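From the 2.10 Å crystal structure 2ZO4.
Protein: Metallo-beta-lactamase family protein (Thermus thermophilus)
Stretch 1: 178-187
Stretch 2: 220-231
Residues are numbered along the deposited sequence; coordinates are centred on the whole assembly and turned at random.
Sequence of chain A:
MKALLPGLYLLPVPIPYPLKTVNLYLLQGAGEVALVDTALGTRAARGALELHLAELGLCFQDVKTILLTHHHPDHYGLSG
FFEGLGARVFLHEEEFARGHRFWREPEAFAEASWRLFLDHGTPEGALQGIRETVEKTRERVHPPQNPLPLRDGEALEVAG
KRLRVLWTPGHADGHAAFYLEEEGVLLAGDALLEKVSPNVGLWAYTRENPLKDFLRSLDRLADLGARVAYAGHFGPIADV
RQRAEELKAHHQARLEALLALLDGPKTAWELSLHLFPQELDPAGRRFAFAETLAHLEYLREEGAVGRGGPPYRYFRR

Stretch 1, residues 178-187: FYLEEEGVLL
Stretch 2, residues 220-231: RLADLGARVAYA

How are the two backbones laid out? The first stretch is a hairpin: strand 178-180 turns through Glu181 to Glu183, which have helical phi/psi, and Gly184 (74/25) into strand 185-187. Within it Phe178 N bonds Leu187 O at 2.9 Å, Leu187 N bonds Phe178 O at 2.8 Å, and Leu180 N bonds Val185 O at 2.8 Å. The second stretch begins as the tail of a helix, leaves helical angles at Gly225 (88/20), passes through Ala226 (-66/144) and Arg227 (-89/-26), and extends as a strand from Val228. Strand 185-187 and the strand that starts at Val228 run parallel, with N-to-C directions 20° apart and axes approaching to 4.7 Å.

What fixes the register? Val185 pairs with Val228, Leu186 with Ala229 and Leu187 with Tyr230, at CA-CA distances of 5.3, 4.5 and 5.0 Å. Leu186 supplies both of its backbone polar groups to the neighbouring strand: Leu186 N donates to Val228 O at 3.0 Å, and Leu186 O accepts from Tyr230 N at 2.8 Å, so the bonds straddle Ala229 in the usual parallel pattern. Ala229 CA also lies 3.3 Å from Leu186 O, and Leu187 CA lies 3.4 Å from Tyr230 O, both as CA-H...O contacts. Where the strands begin to pair, Gly184 O receives Arg227 N at 2.8 Å and, more weakly, Val228 N at 3.4 Å. Positive phi favours glycine at 184, and an ideal CB there would sit a tight 3.0 Å from Arg227 CG.

Which side chains pack between the Leu186-Ala229 face and the helix end? Leu186 (chi1 t, chi2 p) has the largest area covered by the other stretch. Leu186 CD2 reaches Leu221 CD2 at 4.0 Å and Ala229 CB at 4.2 Å, Leu186 CD1 meets Leu224 CD2 at 4.1 Å, and Leu186 CB lies 4.1 Å from Ala226 CB. The contact with Leu221 ties the strand to the helix, while those with Leu224 and Ala226 hold the connection that follows. Leu221 is m, t; Leu224 is t, p.

How does Tyr179 join this cluster? Its CA-to-CB bond points toward the second stretch, and with chi1 t and chi2 46° the ring offers a face to Leu224. Leu224 CD2 lies 3.7 Å from the centroid of the Tyr179 ring, only 2° off its normal, a CH-pi contact; Tyr179 CE1 meets Ala226 CB at 3.7 Å. The hydroxyl keeps a polar partner: one water lies 2.6 Å from Tyr179 OH and donates to Leu224 O at 2.5 Å, bridging the phenol to the backbone.

What lines the other face of the sheet? Val185 (t) sets its CG2 3.8 Å from CG1 of Val228 (p), and Val185 CG1 touches Tyr230 CE2 at 3.6 Å. Tyr230 has chi1 m and chi2 -61°. Leu187 (m, t) brings CD2 to the edge of that ring, 4.2 Å from Tyr230 CB, so two of these contacts join paired residues, and the Val185-Tyr230 contact runs diagonally between pairs.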

ATOM      1  N   PHE A 178      -1.765  -9.219  -7.258  1.00 10.08           N
ATOM      2  CA  PHE A 178      -2.509 -10.334  -7.824  1.00 10.24           C
ATOM      3  C   PHE A 178      -2.143 -10.492  -9.291  1.00 10.71           C
ATOM      4  O   PHE A 178      -2.359  -9.585 -10.098  1.00 10.81           O
ATOM      5  CB  PHE A 178      -4.018 -10.151  -7.624  1.00 10.21           C
ATOM      6  CG  PHE A 178      -4.429 -10.060  -6.175  1.00 10.13           C
ATOM      7  CD1 PHE A 178      -4.635 -11.213  -5.422  1.00  9.64           C
ATOM      8  CD2 PHE A 178      -4.593  -8.815  -5.559  1.00 10.46           C
ATOM      9  CE1 PHE A 178      -5.003 -11.134  -4.071  1.00 10.45           C
ATOM     10  CE2 PHE A 178      -4.962  -8.724  -4.208  1.00 10.09           C
ATOM     11  CZ  PHE A 178      -5.168  -9.885  -3.467  1.00 10.01           C
ATOM     12  N   TYR A 179      -1.573 -11.649  -9.620  1.00 11.08           N
ATOM     13  CA  TYR A 179      -1.002 -11.889 -10.941  1.00 11.72           C
ATOM     14  C   TYR A 179      -1.788 -12.917 -11.751  1.00 12.17           C
ATOM     15  O   TYR A 179      -1.982 -14.059 -11.318  1.00 11.90           O
ATOM     16  CB  TYR A 179       0.469 -12.304 -10.810  1.00 11.46           C
ATOM     17  CG  TYR A 179       1.235 -12.406 -12.122  1.00 11.75           C
ATOM     18  CD1 TYR A 179       1.154 -11.405 -13.090  1.00 10.77           C
ATOM     19  CD2 TYR A 179       2.069 -13.498 -12.375  1.00 11.12           C
ATOM     20  CE1 TYR A 179       1.872 -11.500 -14.290  1.00 11.34           C
ATOM     21  CE2 TYR A 179       2.786 -13.604 -13.564  1.00 11.42           C
ATOM     22  CZ  TYR A 179       2.688 -12.598 -14.513  1.00 11.52           C
ATOM     23  OH  TYR A 179       3.400 -12.702 -15.685  1.00 12.78           O
ATOM     24  N   LEU A 180      -2.244 -12.483 -12.923  1.00 12.93           N
ATOM     25  CA  LEU A 180      -2.923 -13.352 -13.880  1.00 13.95           C
ATOM     26  C   LEU A 180      -1.857 -13.928 -14.802  1.00 14.35           C
ATOM     27  O   LEU A 180      -1.448 -13.291 -15.774  1.00 14.27           O
ATOM     28  CB  LEU A 180      -3.975 -12.567 -14.676  1.00 13.94           C
ATOM     29  CG  LEU A 180      -5.288 -12.189 -13.975  1.00 14.64           C
ATOM     30  CD1 LEU A 180      -5.082 -11.150 -12.868  1.00 14.38           C
ATOM     31  CD2 LEU A 180      -6.278 -11.664 -14.990  1.00 14.54           C
ATOM     32  N   GLU A 181      -1.408 -15.137 -14.468  1.00 14.98           N
ATOM     33  CA  GLU A 181      -0.203 -15.723 -15.046  1.00 15.72           C
ATOM     34  C   GLU A 181      -0.300 -16.002 -16.542  1.00 16.22           C
ATOM     35  O   GLU A 181       0.646 -15.729 -17.284  1.00 16.28           O
ATOM     36  CB  GLU A 181       0.192 -16.996 -14.287  1.00 15.72           C
ATOM     37  CG  GLU A 181       0.669 -16.732 -12.863  1.00 15.84           C
ATOM     38  CD  GLU A 181       1.090 -17.990 -12.120  1.00 15.78           C
ATOM     39  OE1 GLU A 181       0.520 -19.074 -12.374  1.00 15.66           O
ATOM     40  OE2 GLU A 181       1.992 -17.881 -11.267  1.00 15.19           O
ATOM     41  N   GLU A 182      -1.436 -16.536 -16.986  1.00 16.56           N
ATOM     42  CA  GLU A 182      -1.607 -16.843 -18.404  1.00 17.27           C
ATOM     43  C   GLU A 182      -1.589 -15.567 -19.249  1.00 16.44           C
ATOM     44  O   GLU A 182      -0.894 -15.495 -20.265  1.00 16.80           O
ATOM     45  CB  GLU A 182      -2.883 -17.651 -18.652  1.00 17.26           C
ATOM     46  CG  GLU A 182      -3.009 -18.141 -20.097  1.00 18.92           C
ATOM     47  CD  GLU A 182      -4.169 -19.095 -20.310  1.00 19.18           C
ATOM     48  OE1 GLU A 182      -5.211 -18.944 -19.631  1.00 22.27           O
ATOM     49  OE2 GLU A 182      -4.037 -19.999 -21.168  1.00 22.09           O
ATOM     50  N   GLU A 183      -2.330 -14.560 -18.795  1.00 15.50           N
ATOM     51  CA  GLU A 183      -2.453 -13.288 -19.498  1.00 14.51           C
ATOM     52  C   GLU A 183      -1.216 -12.402 -19.315  1.00 13.91           C
ATOM     53  O   GLU A 183      -0.944 -11.519 -20.136  1.00 13.69           O
ATOM     54  CB  GLU A 183      -3.710 -12.543 -19.028  1.00 14.50           C
ATOM     55  CG  GLU A 183      -5.029 -13.292 -19.260  1.00 14.63           C
ATOM     56  CD  GLU A 183      -5.439 -14.208 -18.104  1.00 15.22           C
ATOM     57  OE1 GLU A 183      -4.577 -14.616 -17.301  1.00 15.52           O
ATOM     58  OE2 GLU A 183      -6.643 -14.527 -17.998  1.00 16.36           O
ATOM     59  N   GLY A 184      -0.472 -12.641 -18.234  1.00 13.04           N
ATOM     60  CA  GLY A 184       0.720 -11.854 -17.922  1.00 11.96           C
ATOM     61  C   GLY A 184       0.348 -10.479 -17.409  1.00 11.37           C
ATOM     62  O   GLY A 184       1.121  -9.531 -17.526  1.00 11.04           O
ATOM     63  N   VAL A 185      -0.854 -10.380 -16.844  1.00 10.89           N
ATOM     64  CA  VAL A 185      -1.386  -9.118 -16.343  1.00 10.52           C
ATOM     65  C   VAL A 185      -1.214  -9.082 -14.826  1.00 10.33           C
ATOM     66  O   VAL A 185      -1.691  -9.976 -14.114  1.00  9.83           O
ATOM     67  CB  VAL A 185      -2.874  -8.930 -16.743  1.00 10.63           C
ATOM     68  CG1 VAL A 185      -3.504  -7.757 -15.983  1.00 10.59           C
ATOM     69  CG2 VAL A 185      -3.000  -8.723 -18.256  1.00 10.27           C
ATOM     70  N   LEU A 186      -0.507  -8.054 -14.354  1.00 10.04           N
ATOM     71  CA  LEU A 186      -0.230  -7.878 -12.934  1.00  9.78           C
ATOM     72  C   LEU A 186      -1.094  -6.777 -12.348  1.00  9.88           C
ATOM     73  O   LEU A 186      -1.063  -5.637 -12.816  1.00  9.68           O
ATOM     74  CB  LEU A 186       1.250  -7.543 -12.709  1.00  9.95           C
ATOM     75  CG  LEU A 186       1.718  -7.228 -11.278  1.00  9.64           C
ATOM     76  CD1 LEU A 186       1.534  -8.424 -10.344  1.00  9.30           C
ATOM     77  CD2 LEU A 186       3.171  -6.765 -11.267  1.00  9.47           C
ATOM     78  N   LEU A 187      -1.868  -7.127 -11.325  1.00  9.73           N
ATOM     79  CA  LEU A 187      -2.594  -6.140 -10.546  1.00  9.77           C
ATOM     80  C   LEU A 187      -1.688  -5.843  -9.362  1.00 10.00           C
ATOM     81  O   LEU A 187      -1.689  -6.569  -8.361  1.00 10.13           O
ATOM     82  CB  LEU A 187      -3.975  -6.673 -10.121  1.00  9.37           C
ATOM     83  CG  LEU A 187      -4.872  -7.169 -11.268  1.00  8.92           C
ATOM     84  CD1 LEU A 187      -6.168  -7.778 -10.735  1.00  7.95           C
ATOM     85  CD2 LEU A 187      -5.172  -6.055 -12.287  1.00  7.81           C
ATOM     86  N   ARG A 220      11.629  -9.068  -7.150  1.00 16.74           N
ATOM     87  CA  ARG A 220      10.682 -10.150  -7.430  1.00 17.28           C
ATOM     88  C   ARG A 220       9.791  -9.798  -8.624  1.00 17.39           C
ATOM     89  O   ARG A 220       9.640 -10.602  -9.541  1.00 17.55           O
ATOM     90  CB  ARG A 220       9.834 -10.446  -6.183  1.00 17.29           C
ATOM     91  CG  ARG A 220       9.152 -11.813  -6.160  1.00 18.24           C
ATOM     92  CD  ARG A 220       7.637 -11.708  -6.341  1.00 20.43           C
ATOM     93  NE  ARG A 220       6.981 -13.013  -6.225  1.00 20.99           N
ATOM     94  CZ  ARG A 220       6.465 -13.516  -5.103  1.00 21.41           C
ATOM     95  NH1 ARG A 220       6.504 -12.829  -3.967  1.00 21.32           N
ATOM     96  NH2 ARG A 220       5.896 -14.717  -5.119  1.00 20.73           N
ATOM     97  N   LEU A 221       9.233  -8.588  -8.613  1.00 17.33           N
ATOM     98  CA  LEU A 221       8.397  -8.100  -9.714  1.00 17.52           C
ATOM     99  C   LEU A 221       9.179  -7.898 -11.013  1.00 17.61           C
ATOM    100  O   LEU A 221       8.642  -8.124 -12.093  1.00 17.72           O
ATOM    101  CB  LEU A 221       7.676  -6.802  -9.330  1.00 17.27           C
ATOM    102  CG  LEU A 221       6.704  -6.853  -8.146  1.00 17.31           C
ATOM    103  CD1 LEU A 221       6.067  -5.480  -7.920  1.00 17.04           C
ATOM    104  CD2 LEU A 221       5.637  -7.934  -8.333  1.00 16.66           C
ATOM    105  N   ALA A 222      10.437  -7.481 -10.901  1.00 17.84           N
ATOM    106  CA  ALA A 222      11.294  -7.272 -12.072  1.00 18.00           C
ATOM    107  C   ALA A 222      11.515  -8.562 -12.868  1.00 18.13           C
ATOM    108  O   ALA A 222      11.529  -8.538 -14.098  1.00 18.20           O
ATOM    109  CB  ALA A 222      12.626  -6.666 -11.662  1.00 17.84           C
ATOM    110  N   ASP A 223      11.671  -9.677 -12.155  1.00 18.43           N
ATOM    111  CA  ASP A 223      11.944 -10.983 -12.762  1.00 18.63           C
ATOM    112  C   ASP A 223      10.677 -11.776 -13.078  1.00 18.10           C
ATOM    113  O   ASP A 223      10.751 -12.887 -13.614  1.00 17.98           O
ATOM    114  CB  ASP A 223      12.853 -11.813 -11.842  1.00 19.18           C
ATOM    115  CG  ASP A 223      14.179 -11.129 -11.552  1.00 20.91           C
ATOM    116  OD1 ASP A 223      14.831 -10.649 -12.503  1.00 23.59           O
ATOM    117  OD2 ASP A 223      14.579 -11.080 -10.366  1.00 23.59           O
ATOM    118  N   LEU A 224       9.520 -11.203 -12.752  1.00 17.55           N
ATOM    119  CA  LEU A 224       8.240 -11.896 -12.900  1.00 16.99           C
ATOM    120  C   LEU A 224       7.921 -12.283 -14.343  1.00 16.78           C
ATOM    121  O   LEU A 224       7.394 -13.367 -14.594  1.00 16.89           O
ATOM    122  CB  LEU A 224       7.096 -11.052 -12.316  1.00 17.00           C
ATOM    123  CG  LEU A 224       5.726 -11.702 -12.093  1.00 16.85           C
ATOM    124  CD1 LEU A 224       5.781 -12.869 -11.091  1.00 17.01           C
ATOM    125  CD2 LEU A 224       4.729 -10.649 -11.632  1.00 16.74           C
ATOM    126  N   GLY A 225       8.239 -11.397 -15.282  1.00 16.27           N
ATOM    127  CA  GLY A 225       7.915 -11.620 -16.690  1.00 15.91           C
ATOM    128  C   GLY A 225       6.536 -11.110 -17.065  1.00 15.66           C
ATOM    129  O   GLY A 225       5.968 -11.531 -18.076  1.00 15.40           O
ATOM    130  N   ALA A 226       5.996 -10.204 -16.247  1.00 15.13           N
ATOM    131  CA  ALA A 226       4.680  -9.616 -16.503  1.00 14.91           C
ATOM    132  C   ALA A 226       4.702  -8.772 -17.774  1.00 14.64           C
ATOM    133  O   ALA A 226       5.701  -8.113 -18.075  1.00 14.58           O
ATOM    134  CB  ALA A 226       4.220  -8.782 -15.315  1.00 14.85           C
ATOM    135  N   ARG A 227       3.596  -8.804 -18.512  1.00 14.31           N
ATOM    136  CA  ARG A 227       3.478  -8.087 -19.781  1.00 14.39           C
ATOM    137  C   ARG A 227       2.966  -6.667 -19.590  1.00 14.05           C
ATOM    138  O   ARG A 227       3.239  -5.787 -20.406  1.00 14.09           O
ATOM    139  CB  ARG A 227       2.569  -8.858 -20.744  1.00 14.55           C
ATOM    140  CG  ARG A 227       3.191 -10.167 -21.208  1.00 15.54           C
ATOM    141  CD  ARG A 227       2.292 -10.939 -22.160  1.00 16.86           C
ATOM    142  NE  ARG A 227       3.038 -12.023 -22.803  1.00 19.50           N
ATOM    143  CZ  ARG A 227       3.787 -11.881 -23.898  1.00 20.14           C
ATOM    144  NH1 ARG A 227       3.909 -10.698 -24.487  1.00 20.78           N
ATOM    145  NH2 ARG A 227       4.425 -12.926 -24.403  1.00 22.19           N
ATOM    146  N   VAL A 228       2.223  -6.456 -18.509  1.00 13.47           N
ATOM    147  CA  VAL A 228       1.678  -5.144 -18.159  1.00 13.07           C
ATOM    148  C   VAL A 228       1.301  -5.142 -16.674  1.00 12.83           C
ATOM    149  O   VAL A 228       0.966  -6.188 -16.112  1.00 12.72           O
ATOM    150  CB  VAL A 228       0.451  -4.769 -19.057  1.00 13.28           C
ATOM    151  CG1 VAL A 228      -0.751  -5.677 -18.766  1.00 13.20           C
ATOM    152  CG2 VAL A 228       0.076  -3.298 -18.893  1.00 13.04           C
ATOM    153  N   ALA A 229       1.385  -3.978 -16.037  1.00 12.54           N
ATOM    154  CA  ALA A 229       0.929  -3.840 -14.657  1.00 12.51           C
ATOM    155  C   ALA A 229      -0.108  -2.742 -14.526  1.00 12.31           C
ATOM    156  O   ALA A 229       0.069  -1.640 -15.050  1.00 12.33           O
ATOM    157  CB  ALA A 229       2.097  -3.584 -13.711  1.00 12.37           C
ATOM    158  N   TYR A 230      -1.194  -3.064 -13.836  1.00 12.08           N
ATOM    159  CA  TYR A 230      -2.209  -2.086 -13.483  1.00 11.96           C
ATOM    160  C   TYR A 230      -2.158  -1.899 -11.970  1.00 11.71           C
ATOM    161  O   TYR A 230      -2.466  -2.816 -11.204  1.00 11.24           O
ATOM    162  CB  TYR A 230      -3.595  -2.545 -13.942  1.00 12.06           C
ATOM    163  CG  TYR A 230      -3.687  -2.865 -15.417  1.00 12.76           C
ATOM    164  CD1 TYR A 230      -3.430  -1.891 -16.384  1.00 12.58           C
ATOM    165  CD2 TYR A 230      -4.044  -4.141 -15.848  1.00 12.49           C
ATOM    166  CE1 TYR A 230      -3.513  -2.187 -17.746  1.00 13.21           C
ATOM    167  CE2 TYR A 230      -4.132  -4.445 -17.202  1.00 13.01           C
ATOM    168  CZ  TYR A 230      -3.863  -3.463 -18.144  1.00 12.98           C
ATOM    169  OH  TYR A 230      -3.953  -3.762 -19.481  1.00 13.40           O
ATOM    170  N   ALA A 231      -1.744  -0.706 -11.558  1.00 11.48           N
ATOM    171  CA  ALA A 231      -1.424  -0.424 -10.167  1.00 11.43           C
ATOM    172  C   ALA A 231      -2.549   0.322  -9.451  1.00 11.50           C
ATOM    173  O   ALA A 231      -3.590   0.616 -10.045  1.00 11.28           O
ATOM    174  CB  ALA A 231      -0.118   0.355 -10.086  1.00 11.43           C
TER
HETATM  175  O   HOH W   1       5.388 -14.310 -15.853  1.00 30.04           O